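Local coordinates for protein TRAP dicarboxylate transporter-DctP subunit (Marinobacter aquaeolei, PDB 4PFI) that probably binds a small organic acid in the periplasm and delivers it to the membrane components of a TRAP transport system, at residues L116-P121 against I335-T339. Sequence-based numbering, arbitrary orientation.
Sequences LHFLLP and IQRAT
CG of L119 is anti to its backbone N (chi1 180°), and with chi2 at 86° its CD1 comes to 4.0 Å from I335 CG2, the branch that is itself anti to the backbone N of I335. The two side chains cross at about a right angle. The other arm of the isoleucine reaches L116, CD1 to CD1 at 4.1 Å, again with the chains crosswise, so I335 splits its two branches between two leucines. Further along helix 318-339, A338 turns its CB toward the loop. L120 CD1 approaches that methyl to 4.2 Å although the CB of L120 points away from the helix, and L119 CD2 is a looser neighbour. P121 adds its ring CD, 4.0 Å from the carbonyl O of A338. T339 OG1 turns back within the helix and donates to I335 O, with the donor tilted 32° from the carbonyl plane. Around this patch, F323 touches both L116 and I335, while L130 of helix 124-132 touches both P121 and A338. The contact is plain structural packing of the loop between helices 101-104 and 124-132 on the last turn of the C-terminal helix. With 229 Å² buried and apolar side-chain pairs meeting across it, that turn probably rests on the loop mainly through apolar packing, while R320, near the helix start, donates a hydrogen bond to H117 O.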
ATOM      1  N   LEU A 116      -7.805  -2.685  -6.293  1.00 22.89           N
ATOM      2  CA  LEU A 116      -8.699  -2.537  -7.460  1.00 20.80           C
ATOM      3  C   LEU A 116      -8.339  -1.291  -8.280  1.00 19.74           C
ATOM      4  O   LEU A 116      -8.113  -0.214  -7.727  1.00 22.18           O
ATOM      5  CB  LEU A 116     -10.170  -2.468  -7.023  1.00 21.34           C
ATOM      6  CG  LEU A 116     -10.766  -3.805  -6.551  1.00 22.19           C
ATOM      7  CD1 LEU A 116     -12.128  -3.582  -5.953  1.00 27.40           C
ATOM      8  CD2 LEU A 116     -10.844  -4.820  -7.699  1.00 22.13           C
ATOM      9  N   HIS A 117      -8.282  -1.415  -9.598  1.00 19.40           N
ATOM     10  CA  HIS A 117      -7.864  -0.275 -10.415  1.00 19.98           C
ATOM     11  C   HIS A 117      -9.026   0.715 -10.619  1.00 23.81           C
ATOM     12  O   HIS A 117     -10.161   0.285 -10.807  1.00 23.24           O
ATOM     13  CB  HIS A 117      -7.321  -0.756 -11.766  1.00 18.46           C
ATOM     14  CG  HIS A 117      -6.029  -1.516 -11.663  1.00 20.18           C
ATOM     15  ND1 HIS A 117      -5.316  -1.925 -12.754  1.00 17.72           N
ATOM     16  CD2 HIS A 117      -5.335  -1.936 -10.570  1.00 17.94           C
ATOM     17  CE1 HIS A 117      -4.229  -2.572 -12.351  1.00 18.47           C
ATOM     18  NE2 HIS A 117      -4.227  -2.597 -11.042  1.00 17.55           N
ATOM     19  N   PHE A 118      -8.727   2.019 -10.582  1.00 23.52           N
ATOM     20  CA  PHE A 118      -9.680   3.083 -10.932  1.00 22.39           C
ATOM     21  C   PHE A 118     -10.903   3.133 -10.015  1.00 27.36           C
ATOM     22  O   PHE A 118     -11.969   3.536 -10.437  1.00 30.21           O
ATOM     23  CB  PHE A 118     -10.104   2.947 -12.398  1.00 20.06           C
ATOM     24  CG  PHE A 118      -8.932   2.913 -13.345  1.00 19.42           C
ATOM     25  CD1 PHE A 118      -8.178   4.057 -13.574  1.00 19.17           C
ATOM     26  CD2 PHE A 118      -8.555   1.734 -13.977  1.00 20.72           C
ATOM     27  CE1 PHE A 118      -7.074   4.030 -14.405  1.00 18.62           C
ATOM     28  CE2 PHE A 118      -7.448   1.710 -14.822  1.00 19.84           C
ATOM     29  CZ  PHE A 118      -6.708   2.865 -15.028  1.00 18.19           C
ATOM     30  N   LEU A 119     -10.739   2.752  -8.753  1.00 29.14           N
ATOM     31  CA  LEU A 119     -11.870   2.659  -7.847  1.00 26.62           C
ATOM     32  C   LEU A 119     -11.902   3.860  -6.913  1.00 28.72           C
ATOM     33  O   LEU A 119     -12.826   4.673  -6.965  1.00 32.06           O
ATOM     34  CB  LEU A 119     -11.799   1.374  -7.023  1.00 26.83           C
ATOM     35  CG  LEU A 119     -12.956   1.202  -6.028  1.00 28.68           C
ATOM     36  CD1 LEU A 119     -14.144   0.548  -6.711  1.00 24.94           C
ATOM     37  CD2 LEU A 119     -12.505   0.394  -4.830  1.00 30.40           C
ATOM     38  N   LEU A 120     -10.902   3.956  -6.044  1.00 23.51           N
ATOM     39  CA  LEU A 120     -10.768   5.104  -5.167  1.00 26.13           C
ATOM     40  C   LEU A 120     -10.628   6.367  -6.013  1.00 29.59           C
ATOM     41  O   LEU A 120     -10.129   6.310  -7.130  1.00 28.87           O
ATOM     42  CB  LEU A 120      -9.540   4.947  -4.293  1.00 24.75           C
ATOM     43  CG  LEU A 120      -9.665   4.089  -3.044  1.00 30.84           C
ATOM     44  CD1 LEU A 120     -10.393   2.767  -3.306  1.00 29.76           C
ATOM     45  CD2 LEU A 120      -8.257   3.845  -2.499  1.00 35.64           C
ATOM     46  N   PRO A 121     -11.083   7.514  -5.488  1.00 30.37           N
ATOM     47  CA  PRO A 121     -10.998   8.773  -6.241  1.00 26.81           C
ATOM     48  C   PRO A 121      -9.538   9.154  -6.587  1.00 26.81           C
ATOM     49  O   PRO A 121      -8.652   9.000  -5.747  1.00 24.49           O
ATOM     50  CB  PRO A 121     -11.633   9.793  -5.290  1.00 26.97           C
ATOM     51  CG  PRO A 121     -11.618   9.160  -3.951  1.00 29.71           C
ATOM     52  CD  PRO A 121     -11.712   7.694  -4.169  1.00 28.19           C
ATOM     53  N   ILE A 335     -17.067  -0.966  -1.968  1.00 34.35           N
ATOM     54  CA  ILE A 335     -17.046  -0.450  -3.335  1.00 34.33           C
ATOM     55  C   ILE A 335     -18.044   0.700  -3.504  1.00 44.97           C
ATOM     56  O   ILE A 335     -17.768   1.682  -4.201  1.00 46.21           O
ATOM     57  CB  ILE A 335     -17.363  -1.565  -4.356  1.00 35.66           C
ATOM     58  CG1 ILE A 335     -16.199  -2.556  -4.432  1.00 31.39           C
ATOM     59  CG2 ILE A 335     -17.674  -0.979  -5.730  1.00 34.34           C
ATOM     60  CD1 ILE A 335     -16.245  -3.479  -5.620  1.00 30.69           C
ATOM     61  N   GLN A 336     -19.194   0.583  -2.841  1.00 49.86           N
ATOM     62  CA  GLN A 336     -20.231   1.605  -2.913  1.00 50.31           C
ATOM     63  C   GLN A 336     -19.797   2.877  -2.204  1.00 46.78           C
ATOM     64  O   GLN A 336     -19.980   3.975  -2.731  1.00 47.83           O
ATOM     65  CB  GLN A 336     -21.558   1.080  -2.333  1.00 57.85           C
ATOM     66  CG  GLN A 336     -22.377   0.271  -3.345  1.00 63.47           C
ATOM     67  CD  GLN A 336     -23.273  -0.795  -2.724  1.00 71.09           C
ATOM     68  OE1 GLN A 336     -23.717  -0.677  -1.578  1.00 73.26           O
ATOM     69  NE2 GLN A 336     -23.547  -1.849  -3.491  1.00 73.04           N
ATOM     70  N   ARG A 337     -19.214   2.741  -1.020  1.00 42.19           N
ATOM     71  CA  ARG A 337     -18.779   3.916  -0.279  1.00 44.45           C
ATOM     72  C   ARG A 337     -17.675   4.666  -1.036  1.00 45.95           C
ATOM     73  O   ARG A 337     -17.671   5.901  -1.068  1.00 50.84           O
ATOM     74  CB  ARG A 337     -18.327   3.542   1.141  1.00 44.94           C
ATOM     75  N   ALA A 338     -16.761   3.929  -1.673  1.00 42.86           N
ATOM     76  CA  ALA A 338     -15.622   4.541  -2.374  1.00 37.43           C
ATOM     77  C   ALA A 338     -15.991   5.067  -3.760  1.00 40.50           C
ATOM     78  O   ALA A 338     -15.260   5.854  -4.337  1.00 39.48           O
ATOM     79  CB  ALA A 338     -14.488   3.551  -2.497  1.00 34.23           C
ATOM     80  N   THR A 339     -17.117   4.615  -4.303  1.00 48.38           N
ATOM     81  CA  THR A 339     -17.573   5.078  -5.615  1.00 51.42           C
ATOM     82  C   THR A 339     -18.211   6.468  -5.552  1.00 54.04           C
ATOM     83  O   THR A 339     -18.085   7.252  -6.493  1.00 54.41           O
ATOM     84  CB  THR A 339     -18.599   4.091  -6.230  1.00 56.72           C
ATOM     85  OG1 THR A 339     -17.969   2.828  -6.451  1.00 55.37           O
ATOM     86  CG2 THR A 339     -19.145   4.602  -7.563  1.00 61.18           C
TER